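Long-range contacts in lipocalin AI-4 (Rhodnius prolixus, PDB 5H9N), which binds cysteinyl leukotrienes such as leukotriene C4 inside its lipocalin barrel, probably as a salivary scavenger of this host mediator in a blood-feeding insect: residues A[33-38]-A[150-155]; A[76-81]-A[94-99]; A[107-112]-A[121-126]. The protein carries 1 engineered substitution. One frame throughout, in Å; residues are numbered along the deposited sequence. Where two conformers were deposited one is given.

Interaction 1. Residues A[33-38]-A[150-155]; sequences LTHSRD and LNKLGC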
loop_
_atom_site.group_PDB
_atom_site.type_symbol
_atom_site.label_atom_id
_atom_site.label_comp_id
_atom_site.label_asym_id
_atom_site.label_seq_id
_atom_site.Cartn_x
_atom_site.Cartn_y
_atom_site.Cartn_z
ATOM N N LEU A 33 -5.600 -6.441 2.434
ATOM C CA LEU A 33 -5.603 -5.121 3.034
ATOM C C LEU A 33 -6.570 -5.140 4.219
ATOM O O LEU A 33 -7.790 -5.045 4.041
ATOM C CB LEU A 33 -5.997 -4.072 1.984
ATOM C CG LEU A 33 -6.117 -2.623 2.463
ATOM C CD1 LEU A 33 -4.926 -2.217 3.307
ATOM C CD2 LEU A 33 -6.289 -1.671 1.273
ATOM N N THR A 34 -6.060 -5.306 5.429
ATOM C CA THR A 34 -6.947 -5.532 6.568
ATOM C C THR A 34 -7.277 -4.273 7.374
ATOM O O THR A 34 -8.301 -4.231 8.032
ATOM C CB THR A 34 -6.360 -6.597 7.517
ATOM O OG1 THR A 34 -5.072 -6.184 7.992
ATOM C CG2 THR A 34 -6.195 -7.922 6.821
ATOM N N HIS A 35 -6.405 -3.273 7.361
ATOM C CA HIS A 35 -6.587 -2.056 8.148
ATOM C C HIS A 35 -6.022 -0.868 7.402
ATOM O O HIS A 35 -5.094 -1.032 6.603
ATOM C CB HIS A 35 -5.881 -2.121 9.508
ATOM C CG HIS A 35 -6.334 -3.234 10.396
ATOM N ND1 HIS A 35 -6.048 -4.552 10.131
ATOM C CD2 HIS A 35 -7.012 -3.218 11.568
ATOM C CE1 HIS A 35 -6.557 -5.307 11.089
ATOM N NE2 HIS A 35 -7.152 -4.523 11.967
ATOM N N SER A 36 -6.501 0.333 7.693
ATOM C CA SER A 36 -5.902 1.537 7.116
ATOM C C SER A 36 -6.192 2.728 8.030
ATOM O O SER A 36 -7.136 2.695 8.839
ATOM C CB SER A 36 -6.416 1.770 5.693
ATOM O OG SER A 36 -7.822 1.923 5.674
ATOM N N ARG A 37 -5.373 3.770 7.935
ATOM C CA ARG A 37 -5.553 4.963 8.754
ATOM C C ARG A 37 -6.895 5.609 8.448
ATOM O O ARG A 37 -7.651 5.928 9.353
ATOM C CB ARG A 37 -4.415 5.959 8.511
ATOM C CG ARG A 37 -4.529 7.203 9.388
ATOM C CD ARG A 37 -3.624 8.327 8.916
ATOM N NE ARG A 37 -4.027 8.808 7.596
ATOM C CZ ARG A 37 -3.226 9.430 6.738
ATOM N NH1 ARG A 37 -1.948 9.664 7.037
ATOM N NH2 ARG A 37 -3.703 9.813 5.564
ATOM N N ASP A 38 -7.159 5.816 7.160
ATOM C CA ASP A 38 -8.400 6.409 6.670
ATOM C C ASP A 38 -9.163 5.308 5.965
ATOM O O ASP A 38 -8.560 4.493 5.267
ATOM C CB ASP A 38 -8.130 7.555 5.689
ATOM C CG ASP A 38 -7.207 8.621 6.246
ATOM O OD1 ASP A 38 -7.070 8.721 7.478
ATOM O OD2 ASP A 38 -6.633 9.379 5.431
ATOM N N LEU A 150 -5.677 2.291 13.853
ATOM C CA LEU A 150 -5.993 1.921 12.478
ATOM C C LEU A 150 -7.414 1.382 12.380
ATOM O O LEU A 150 -7.890 0.668 13.265
ATOM C CB LEU A 150 -5.009 0.885 11.935
ATOM C CG LEU A 150 -3.563 1.358 11.781
ATOM C CD1 LEU A 150 -2.685 0.206 11.303
ATOM C CD2 LEU A 150 -3.443 2.543 10.842
ATOM N N ASN A 151 -8.101 1.748 11.310
ATOM C CA ASN A 151 -9.450 1.275 11.062
ATOM C C ASN A 151 -9.438 -0.115 10.472
ATOM O O ASN A 151 -8.763 -0.354 9.471
ATOM C CB ASN A 151 -10.172 2.204 10.104
ATOM C CG ASN A 151 -10.383 3.582 10.677
ATOM O OD1 ASN A 151 -9.947 3.890 11.796
ATOM N ND2 ASN A 151 -11.072 4.424 9.919
ATOM N N LYS A 152 -10.193 -1.027 11.065
ATOM C CA LYS A 152 -10.318 -2.368 10.514
ATOM C C LYS A 152 -11.268 -2.348 9.320
ATOM O O LYS A 152 -12.331 -1.728 9.367
ATOM C CB LYS A 152 -10.804 -3.350 11.571
ATOM C CG LYS A 152 -10.759 -4.786 11.081
ATOM C CD LYS A 152 -11.210 -5.761 12.147
ATOM C CE LYS A 152 -10.911 -7.191 11.701
ATOM N NZ LYS A 152 -11.329 -8.194 12.718
ATOM N N LEU A 153 -10.896 -3.040 8.257
ATOM C CA LEU A 153 -11.689 -3.060 7.039
ATOM C C LEU A 153 -12.575 -4.314 7.030
ATOM O O LEU A 153 -13.067 -4.721 8.091
ATOM C CB LEU A 153 -10.773 -2.938 5.815
ATOM C CG LEU A 153 -9.875 -1.691 5.909
ATOM C CD1 LEU A 153 -8.916 -1.618 4.724
ATOM C CD2 LEU A 153 -10.673 -0.405 6.056
ATOM N N GLY A 154 -12.813 -4.886 5.855
ATOM C CA GLY A 154 -13.840 -5.914 5.734
ATOM C C GLY A 154 -13.334 -7.339 5.632
ATOM O O GLY A 154 -14.102 -8.233 5.272
ATOM N N CYS A 155 -12.053 -7.569 5.895
ATOM C CA CYS A 155 -11.517 -8.929 5.958
ATOM C C CYS A 155 -11.692 -9.525 7.352
ATOM O O CYS A 155 -11.661 -8.791 8.353
ATOM C CB CYS A 155 -10.024 -8.935 5.616
ATOM S SG CYS A 155 -9.546 -8.168 4.059
HETATM O O HOH W 1 -10.131 -6.308 7.663
#

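Interaction 2. Residues A[76-81]-A[94-99]; sequences QGFYSF and YMAVVE. With LTX ((5~{S},6~{R},7~{E},9~{E},11~{Z},14~{Z})-6-[(2~{R})-2-[[(4~{S})-4-azanyl-5-oxidanyl-5-oxidanylidene-pentanoyl]amino]-3-( 2-hydroxy-2-oxoethylamino)-3-oxidanylidene-propyl]sulfanyl-5-oxidanyl-icosa-7,9,11,14-tetraenoic acid), chain B.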
loop_
_atom_site.group_PDB
_atom_site.type_symbol
_atom_site.label_atom_id
_atom_site.label_comp_id
_atom_site.label_asym_id
_atom_site.label_seq_id
_atom_site.Cartn_x
_atom_site.Cartn_y
_atom_site.Cartn_z
ATOM N N GLN A 76 13.938 6.893 -2.708
ATOM C CA GLN A 76 14.294 5.551 -2.274
ATOM C C GLN A 76 13.139 4.854 -1.572
ATOM O O GLN A 76 12.505 5.423 -0.681
ATOM C CB GLN A 76 15.509 5.628 -1.356
ATOM C CG GLN A 76 16.108 4.304 -0.973
ATOM C CD GLN A 76 17.311 4.478 -0.070
ATOM O OE1 GLN A 76 18.412 4.771 -0.537
ATOM N NE2 GLN A 76 17.104 4.319 1.233
ATOM N N GLY A 77 12.852 3.632 -2.011
ATOM C CA GLY A 77 11.792 2.838 -1.415
ATOM C C GLY A 77 10.447 2.979 -2.092
ATOM O O GLY A 77 9.555 2.156 -1.864
ATOM N N PHE A 78 10.289 3.997 -2.922
ATOM C CA PHE A 78 8.991 4.239 -3.553
ATOM C C PHE A 78 8.837 3.549 -4.899
ATOM O O PHE A 78 9.793 3.392 -5.679
ATOM C CB PHE A 78 8.739 5.741 -3.717
ATOM C CG PHE A 78 8.111 6.371 -2.503
ATOM C CD1 PHE A 78 8.897 6.821 -1.462
ATOM C CD2 PHE A 78 6.727 6.493 -2.396
ATOM C CE1 PHE A 78 8.309 7.392 -0.332
ATOM C CE2 PHE A 78 6.157 7.044 -1.283
ATOM C CZ PHE A 78 6.938 7.503 -0.258
ATOM N N TYR A 79 7.590 3.166 -5.150
ATOM C CA TYR A 79 7.158 2.552 -6.392
ATOM C C TYR A 79 6.024 3.362 -6.979
ATOM O O TYR A 79 5.200 3.912 -6.243
ATOM C CB TYR A 79 6.704 1.109 -6.150
ATOM C CG TYR A 79 7.845 0.206 -5.769
ATOM C CD1 TYR A 79 8.295 0.147 -4.458
ATOM C CD2 TYR A 79 8.513 -0.543 -6.727
ATOM C CE1 TYR A 79 9.360 -0.654 -4.111
ATOM C CE2 TYR A 79 9.570 -1.350 -6.390
ATOM C CZ TYR A 79 9.987 -1.409 -5.086
ATOM O OH TYR A 79 11.053 -2.207 -4.749
ATOM N N SER A 80 5.972 3.421 -8.306
ATOM C CA SER A 80 4.859 4.004 -9.040
ATOM C C SER A 80 4.099 2.881 -9.719
ATOM O O SER A 80 4.699 2.059 -10.417
ATOM C CB SER A 80 5.359 5.007 -10.078
ATOM O OG SER A 80 4.313 5.466 -10.911
ATOM N N PHE A 81 2.789 2.842 -9.517
ATOM C CA PHE A 81 1.941 1.852 -10.162
ATOM C C PHE A 81 0.982 2.515 -11.123
ATOM O O PHE A 81 0.243 3.435 -10.747
ATOM C CB PHE A 81 1.184 1.038 -9.113
ATOM C CG PHE A 81 2.038 0.021 -8.433
ATOM C CD1 PHE A 81 2.189 -1.238 -8.973
ATOM C CD2 PHE A 81 2.740 0.336 -7.277
ATOM C CE1 PHE A 81 3.009 -2.182 -8.367
ATOM C CE2 PHE A 81 3.548 -0.618 -6.658
ATOM C CZ PHE A 81 3.689 -1.869 -7.217
ATOM N N TYR A 94 1.296 5.807 -5.902
ATOM C CA TYR A 94 2.661 5.659 -5.384
ATOM C C TYR A 94 2.634 4.992 -4.027
ATOM O O TYR A 94 1.713 5.216 -3.237
ATOM C CB TYR A 94 3.355 7.025 -5.285
ATOM C CG TYR A 94 3.455 7.713 -6.623
ATOM C CD1 TYR A 94 2.355 8.380 -7.170
ATOM C CD2 TYR A 94 4.624 7.660 -7.366
ATOM C CE1 TYR A 94 2.429 8.979 -8.415
ATOM C CE2 TYR A 94 4.706 8.267 -8.601
ATOM C CZ TYR A 94 3.604 8.922 -9.116
ATOM O OH TYR A 94 3.684 9.526 -10.346
ATOM N N MET A 95 3.649 4.196 -3.729
ATOM C CA MET A 95 3.697 3.525 -2.449
ATOM C C MET A 95 5.114 3.241 -1.994
ATOM O O MET A 95 6.037 3.140 -2.806
ATOM C CB MET A 95 2.902 2.225 -2.522
ATOM C CG MET A 95 3.424 1.306 -3.603
ATOM S SD MET A 95 3.492 -0.378 -3.067
ATOM C CE MET A 95 4.673 0.053 -1.854
ATOM N N ALA A 96 5.275 3.082 -0.685
ATOM C CA ALA A 96 6.530 2.618 -0.110
ATOM C C ALA A 96 6.202 1.646 1.007
ATOM O O ALA A 96 5.218 1.843 1.729
ATOM C CB ALA A 96 7.347 3.780 0.418
ATOM N N VAL A 97 7.009 0.603 1.160
ATOM C CA VAL A 97 6.851 -0.330 2.272
ATOM C C VAL A 97 7.610 0.230 3.474
ATOM O O VAL A 97 8.838 0.297 3.480
ATOM C CB VAL A 97 7.361 -1.732 1.918
ATOM C CG1 VAL A 97 7.174 -2.677 3.100
ATOM C CG2 VAL A 97 6.623 -2.260 0.704
ATOM N N VAL A 98 6.881 0.652 4.495
ATOM C CA VAL A 98 7.484 1.252 5.669
ATOM C C VAL A 98 8.157 0.202 6.546
ATOM O O VAL A 98 9.280 0.394 6.997
ATOM C CB VAL A 98 6.425 2.035 6.473
ATOM C CG1 VAL A 98 7.037 2.645 7.713
ATOM C CG2 VAL A 98 5.790 3.118 5.590
ATOM N N GLU A 99 7.464 -0.905 6.776
ATOM C CA GLU A 99 7.974 -1.981 7.617
ATOM C C GLU A 99 7.291 -3.268 7.206
ATOM O O GLU A 99 6.077 -3.259 6.997
ATOM C CB GLU A 99 7.695 -1.700 9.097
ATOM C CG GLU A 99 8.600 -0.707 9.778
ATOM C CD GLU A 99 9.799 -1.370 10.415
ATOM O OE1 GLU A 99 9.783 -1.556 11.650
ATOM O OE2 GLU A 99 10.747 -1.713 9.682
HETATM O O2 LTX B . -4.467 5.424 -0.606
HETATM C C1 LTX B . -5.602 5.489 -0.080
HETATM O O1 LTX B . -6.125 4.520 0.523
HETATM C C2 LTX B . -6.361 6.793 -0.163
HETATM C C3 LTX B . -7.505 6.651 -1.161
HETATM C C4 LTX B . -7.024 5.962 -2.436
HETATM C C5 LTX B . -8.075 6.058 -3.533
HETATM O O3 LTX B . -9.196 5.216 -3.230
HETATM C C6 LTX B . -7.509 5.677 -4.898
HETATM C C7 LTX B . -7.071 4.219 -4.928
HETATM C C8 LTX B . -5.787 3.852 -5.085
HETATM C C9 LTX B . -5.423 2.427 -5.129
HETATM C C10 LTX B . -4.221 1.971 -5.507
HETATM C C11 LTX B . -3.956 0.529 -5.534
HETATM C C12 LTX B . -2.805 -0.075 -5.858
HETATM C C13 LTX B . -1.527 0.634 -6.270
HETATM C C14 LTX B . -0.768 1.165 -5.070
HETATM C C15 LTX B . -0.047 0.404 -4.254
HETATM C C16 LTX B . 0.100 -1.085 -4.456
HETATM C C17 LTX B . 0.176 -1.788 -3.104
HETATM C C18 LTX B . 0.537 -3.255 -3.305
HETATM C C19 LTX B . 0.335 -4.072 -2.038
HETATM C C20 LTX B . 0.737 -5.517 -2.259
HETATM O O32 LTX B . -10.546 0.322 -6.936
HETATM C C21 LTX B . -10.028 1.454 -6.977
HETATM O O31 LTX B . -9.459 1.987 -6.002
HETATM C CA3 LTX B . -10.099 2.217 -8.273
HETATM N N3 LTX B . -9.405 3.489 -8.148
HETATM C C22 LTX B . -9.538 4.487 -9.016
HETATM O O33 LTX B . -10.273 4.391 -9.984
HETATM C CA2 LTX B . -8.768 5.760 -8.803
HETATM C CB2 LTX B . -7.872 5.711 -7.565
HETATM S SG2 LTX B . -8.783 6.014 -6.088
HETATM N N2 LTX B . -9.665 6.896 -8.775
HETATM C CD1 LTX B . -9.440 7.977 -9.509
HETATM O OE1 LTX B . -8.340 8.265 -9.957
HETATM C CG1 LTX B . -10.660 8.838 -9.741
HETATM C CB1 LTX B . -10.279 10.202 -10.295
HETATM C CA1 LTX B . -11.412 11.194 -10.040
HETATM N N1 LTX B . -11.818 11.122 -8.621
HETATM C C23 LTX B . -12.595 10.883 -10.905
HETATM O O11 LTX B . -13.700 10.685 -10.353
HETATM O O12 LTX B . -12.432 10.842 -12.143
HETATM O O HOH W 2 9.213 -0.102 -0.541
HETATM O O HOH W 3 4.956 7.886 -12.064
#

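Interaction 3. Residues A[107-112]-A[121-126]; sequences LLYRCG and DNFLLF. With LTX ((5~{S},6~{R},7~{E},9~{E},11~{Z},14~{Z})-6-[(2~{R})-2-[[(4~{S})-4-azanyl-5-oxidanyl-5-oxidanylidene-pentanoyl]amino]-3-( 2-hydroxy-2-oxoethylamino)-3-oxidanylidene-propyl]sulfanyl-5-oxidanyl-icosa-7,9,11,14-tetraenoic acid), chain B.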
loop_
_atom_site.group_PDB
_atom_site.type_symbol
_atom_site.label_atom_id
_atom_site.label_comp_id
_atom_site.label_asym_id
_atom_site.label_seq_id
_atom_site.Cartn_x
_atom_site.Cartn_y
_atom_site.Cartn_z
ATOM N N LEU A 107 3.354 -2.801 6.599
ATOM C CA LEU A 107 2.819 -1.455 6.741
ATOM C C LEU A 107 3.295 -0.634 5.566
ATOM O O LEU A 107 4.503 -0.496 5.375
ATOM C CB LEU A 107 3.306 -0.823 8.046
ATOM C CG LEU A 107 2.840 0.603 8.315
ATOM C CD1 LEU A 107 1.338 0.652 8.498
ATOM C CD2 LEU A 107 3.585 1.217 9.502
ATOM N N LEU A 108 2.361 -0.134 4.764
ATOM C CA LEU A 108 2.670 0.657 3.582
ATOM C C LEU A 108 2.151 2.067 3.698
ATOM O O LEU A 108 1.157 2.335 4.388
ATOM C CB LEU A 108 2.075 0.011 2.318
ATOM C CG LEU A 108 2.897 -1.056 1.596
ATOM C CD1 LEU A 108 3.144 -2.256 2.507
ATOM C CD2 LEU A 108 2.203 -1.489 0.310
ATOM N N TYR A 109 2.801 2.963 2.981
ATOM C CA TYR A 109 2.309 4.315 2.751
ATOM C C TYR A 109 1.905 4.395 1.294
ATOM O O TYR A 109 2.649 3.913 0.432
ATOM C CB TYR A 109 3.389 5.342 3.074
ATOM C CG TYR A 109 3.008 6.761 2.722
ATOM C CD1 TYR A 109 2.082 7.459 3.491
ATOM C CD2 TYR A 109 3.563 7.405 1.622
ATOM C CE1 TYR A 109 1.730 8.752 3.179
ATOM C CE2 TYR A 109 3.219 8.697 1.303
ATOM C CZ TYR A 109 2.295 9.365 2.073
ATOM O OH TYR A 109 1.979 10.666 1.728
ATOM N N ARG A 110 0.728 4.943 1.012
ATOM C CA ARG A 110 0.262 5.101 -0.352
ATOM C C ARG A 110 -0.171 6.538 -0.584
ATOM O O ARG A 110 -0.740 7.167 0.305
ATOM C CB ARG A 110 -0.897 4.140 -0.643
ATOM C CG ARG A 110 -1.392 4.169 -2.091
ATOM C CD ARG A 110 -2.282 2.977 -2.427
ATOM N NE ARG A 110 -3.527 3.004 -1.672
ATOM C CZ ARG A 110 -4.371 1.979 -1.590
ATOM N NH1 ARG A 110 -4.089 0.840 -2.217
ATOM N NH2 ARG A 110 -5.469 2.084 -0.856
ATOM N N CYS A 111 0.082 7.060 -1.778
ATOM C CA CYS A 111 -0.255 8.439 -2.099
ATOM C C CYS A 111 -0.455 8.587 -3.602
ATOM O O CYS A 111 0.256 7.966 -4.384
ATOM C CB CYS A 111 0.848 9.374 -1.600
ATOM S SG CYS A 111 0.479 11.116 -1.704
ATOM N N GLY A 112 -1.397 9.413 -4.014
ATOM C CA GLY A 112 -1.595 9.660 -5.425
ATOM C C GLY A 112 -2.697 10.659 -5.671
ATOM O O GLY A 112 -3.494 10.977 -4.776
ATOM N N ASP A 121 -3.551 10.467 0.563
ATOM C CA ASP A 121 -2.611 9.450 1.016
ATOM C C ASP A 121 -3.224 8.620 2.137
ATOM O O ASP A 121 -4.362 8.865 2.567
ATOM C CB ASP A 121 -1.252 10.062 1.415
ATOM C CG ASP A 121 -1.304 10.941 2.636
ATOM O OD1 ASP A 121 -2.364 11.059 3.284
ATOM O OD2 ASP A 121 -0.236 11.502 2.969
ATOM N N ASN A 122 -2.485 7.621 2.591
ATOM C CA ASN A 122 -2.998 6.689 3.576
ATOM C C ASN A 122 -1.852 5.853 4.091
ATOM O O ASN A 122 -0.821 5.703 3.408
ATOM C CB ASN A 122 -4.078 5.794 2.965
ATOM C CG ASN A 122 -5.160 5.420 3.959
ATOM O OD1 ASN A 122 -5.011 5.589 5.176
ATOM N ND2 ASN A 122 -6.268 4.910 3.441
ATOM N N PHE A 123 -2.025 5.309 5.290
ATOM C CA PHE A 123 -1.188 4.198 5.745
ATOM C C PHE A 123 -2.044 2.951 5.765
ATOM O O PHE A 123 -3.190 2.980 6.211
ATOM C CB PHE A 123 -0.580 4.465 7.116
ATOM C CG PHE A 123 0.526 5.483 7.095
ATOM C CD1 PHE A 123 0.240 6.836 7.221
ATOM C CD2 PHE A 123 1.861 5.093 6.954
ATOM C CE1 PHE A 123 1.256 7.784 7.217
ATOM C CE2 PHE A 123 2.872 6.029 6.941
ATOM C CZ PHE A 123 2.573 7.381 7.078
ATOM N N LEU A 124 -1.471 1.871 5.240
ATOM C CA LEU A 124 -2.160 0.621 4.956
ATOM C C LEU A 124 -1.485 -0.514 5.678
ATOM O O LEU A 124 -0.262 -0.624 5.634
ATOM C CB LEU A 124 -2.132 0.341 3.454
ATOM C CG LEU A 124 -2.581 1.457 2.508
ATOM C CD1 LEU A 124 -2.398 1.024 1.063
ATOM C CD2 LEU A 124 -4.014 1.840 2.754
ATOM N N LEU A 125 -2.265 -1.376 6.306
ATOM C CA LEU A 125 -1.739 -2.598 6.892
ATOM C C LEU A 125 -2.221 -3.791 6.085
ATOM O O LEU A 125 -3.441 -4.045 5.985
ATOM C CB LEU A 125 -2.157 -2.747 8.347
ATOM C CG LEU A 125 -1.627 -4.012 9.047
ATOM C CD1 LEU A 125 -0.099 -3.969 9.127
ATOM C CD2 LEU A 125 -2.241 -4.168 10.431
ATOM N N PHE A 126 -1.244 -4.486 5.504
ATOM C CA PHE A 126 -1.469 -5.718 4.773
ATOM C C PHE A 126 -1.090 -6.916 5.624
ATOM O O PHE A 126 -0.139 -6.861 6.414
ATOM C CB PHE A 126 -0.676 -5.735 3.466
ATOM C CG PHE A 126 -1.152 -4.735 2.455
ATOM C CD1 PHE A 126 -0.710 -3.412 2.503
ATOM C CD2 PHE A 126 -2.067 -5.087 1.475
ATOM C CE1 PHE A 126 -1.148 -2.486 1.573
ATOM C CE2 PHE A 126 -2.504 -4.157 0.552
ATOM C CZ PHE A 126 -2.036 -2.864 0.602
HETATM O O2 LTX B . -4.467 5.424 -0.606
HETATM C C1 LTX B . -5.602 5.489 -0.080
HETATM O O1 LTX B . -6.125 4.520 0.523
HETATM C C2 LTX B . -6.361 6.793 -0.163
HETATM C C3 LTX B . -7.505 6.651 -1.161
HETATM C C4 LTX B . -7.024 5.962 -2.436
HETATM C C5 LTX B . -8.075 6.058 -3.533
HETATM O O3 LTX B . -9.196 5.216 -3.230
HETATM C C6 LTX B . -7.509 5.677 -4.898
HETATM C C7 LTX B . -7.071 4.219 -4.928
HETATM C C8 LTX B . -5.787 3.852 -5.085
HETATM C C9 LTX B . -5.423 2.427 -5.129
HETATM C C10 LTX B . -4.221 1.971 -5.507
HETATM C C11 LTX B . -3.956 0.529 -5.534
HETATM C C12 LTX B . -2.805 -0.075 -5.858
HETATM C C13 LTX B . -1.527 0.634 -6.270
HETATM C C14 LTX B . -0.768 1.165 -5.070
HETATM C C15 LTX B . -0.047 0.404 -4.254
HETATM C C16 LTX B . 0.100 -1.085 -4.456
HETATM C C17 LTX B . 0.176 -1.788 -3.104
HETATM C C18 LTX B . 0.537 -3.255 -3.305
HETATM C C19 LTX B . 0.335 -4.072 -2.038
HETATM C C20 LTX B . 0.737 -5.517 -2.259
HETATM O O32 LTX B . -10.546 0.322 -6.936
HETATM C C21 LTX B . -10.028 1.454 -6.977
HETATM O O31 LTX B . -9.459 1.987 -6.002
HETATM C CA3 LTX B . -10.099 2.217 -8.273
HETATM N N3 LTX B . -9.405 3.489 -8.148
HETATM C C22 LTX B . -9.538 4.487 -9.016
HETATM O O33 LTX B . -10.273 4.391 -9.984
HETATM C CA2 LTX B . -8.768 5.760 -8.803
HETATM C CB2 LTX B . -7.872 5.711 -7.565
HETATM S SG2 LTX B . -8.783 6.014 -6.088
HETATM N N2 LTX B . -9.665 6.896 -8.775
HETATM C CD1 LTX B . -9.440 7.977 -9.509
HETATM O OE1 LTX B . -8.340 8.265 -9.957
HETATM C CG1 LTX B . -10.660 8.838 -9.741
HETATM C CB1 LTX B . -10.279 10.202 -10.295
HETATM C CA1 LTX B . -11.412 11.194 -10.040
HETATM N N1 LTX B . -11.818 11.122 -8.621
HETATM C C23 LTX B . -12.595 10.883 -10.905
HETATM O O11 LTX B . -13.700 10.685 -10.353
HETATM O O12 LTX B . -12.432 10.842 -12.143
#

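Interaction 1. Residues A[33-38]-A[150-155]
The His-35 imidazole lies against Lys-152 and Leu-150. At its edge, near the ring plane, is Leu-150 O, and Thr-34 OG1 lies in the plane beside ND1. Lys-152 arrives obliquely, its CA 3.6 Å from His-35 CD2 and its CG near NE2. The second flat group, the Arg-37 guanidinium, takes Asp-38 at its edge: NE and NH2 each bind one carboxylate oxygen, both met from above the carboxylate plane. NH2 also forms a salt bridge to Asp-121.

This is the C-terminal strand of a lipocalin, a two-residue piece laid antiparallel on strand 30-36 after the helix 139-144. Ser-36 and Asn-151 form the hydrogen-bonded pair, Asn-151 N reaching Ser-36 O at 2.8 Å and Ser-36 N returning to Asn-151 O. His-35 and Lys-152 are the adjoining non-hydrogen-bonded pair, after which Leu-153 N donates to Thr-34 O (2.9 Å). That carbonyl also accepts from a water that is bound by Cys-155 N, carrying the link past the end of the strand.

On the far edge of strand 30-36, Thr-34 and His-35 both face Leu-125 in a classic beta bulge. Thr-34 OG1 and His-35 ND1 share a 2.9 Å hydrogen bond that helps fix the ring's rotation. The Lys-152 side chain runs on past the ring to touch Glu-133.

Leu-153 CG stands anti to the carbonyl carbon (chi1 -55°), close to Thr-34 O; from there CD1 sits 3.7 Å from Leu-33 CG, while CD2 touches Ser-36 OG, whose own hydrogen bond runs to Asp-38 O at 2.7 Å. Finally Cys-155, bonded to Cys-45, rests its SG 3.6 Å from Leu-33 O.

Interaction 2. Residues A[76-81]-A[94-99]
Tyr-79 and Met-95 carry the backbone bonding. Tyr-79 N donates to Met-95 O at 2.8 Å, and Met-95 N answers to Tyr-79 O at 3.0 Å. CA-H...O contacts flank this pair: Phe-78 CA meets Met-95 O, and Tyr-94 CA meets Tyr-79 O.

Water extends the join at both ends. One molecule donates to Gly-77 O and accepts from Val-97 N; another lies between Ser-80 OG and Tyr-94 OH.

Aromatic contacts differ on the two faces. On the face where Phe-78 meets Ile-6 and Tyr-94 meets Pro-7, the methyl of Ala-96 stands over the centre of the Phe-78 ring, a CH-pi contact with CB 3.6 Å from the centroid and only 4° off the normal. Next to it, Ser-80 CB lies obliquely 3.6 Å from Tyr-94 CE2. On the other face the contact is Met-aromatic and oblique, Met-95 SD being 3.6 Å from Phe-81 CE2. Met-95 CG is wedged between the backbone N and the carbonyl carbon (chi1 58°), where it touches that same ring carbon.

Ligand contacts are purely apolar. Met-95 SD lies 3.6 Å from LTX C17, and LTX C16 sits over one face of the Phe-81 ring, 4.0 Å above its plane and toward the rim. Phe-81 and Met-95 thus help line the lipid-chain end of the pocket, on the inner side of an antiparallel hairpin of the lipocalin barrel.

Interaction 3. Residues A[107-112]-A[121-126]
The carboxylate end of the leukotriene's lipid chain is anchored by this hairpin of the barrel, where Arg-110 and Asn-122 form a hydrogen-bonded antiparallel pair. Arg-110 grips both oxygens: NE donates to LTX O2 at 2.8 Å and NH2 to LTX O1 at 2.9 Å, the latter nearly straight (177°). Asn-122 ND2 adds a second donor to LTX O1, also at 2.9 Å. The guanidinium is sandwiched, with Leu-124 CD1 3.4 Å above the centre of one face and LTX C9 over the opposite face. A bend at chi3 (66°) sets the course of NE, while NH1 bonds to Tyr-48. Further along, LTX C19 lies 3.7 Å above the Phe-126 ring, toward its rim, and Leu-108 CD2 meets Phe-126 CE1.

On the other face of the sheet, Tyr-109 OH donates to Asp-121 OD2 at 2.7 Å on the anti lone pair, and is also hydrogen-bonded to Asn-11 N. Tyr-109 CD1 sits over the Phe-123 ring, 3.6 Å above it, with the planes 53° apart.

Held between Leu-124 and the ligand's own chain, the charged Arg-110 would probably favour the anionic carboxylate, to which Asn-122 adds a neutral third donor.

How the interactions relate
All three contacts belong to one curled antiparallel sheet. Along the chain, interaction 2 closes before interaction 3 opens, and both fall between the two segments of interaction 1, which brings the C-terminal strand back to strand 30-36. The centres of interactions 2 and 3 are about 9 Å apart on the neighbouring strands 90-100 and 105-112, joined by backbone bonds between Val-98, Glu-99 and Leu-107. Strand 120-127 in turn pairs with strand 30-36, putting interaction 1 about 11 Å from interaction 3, centre to centre. Interactions 1 and 2 do not touch, their centres about 19 Å apart. Interactions 2 and 3 share the ligand; interaction 1 continues the wall, the Ser-36 side chain about 6 Å from the ligand.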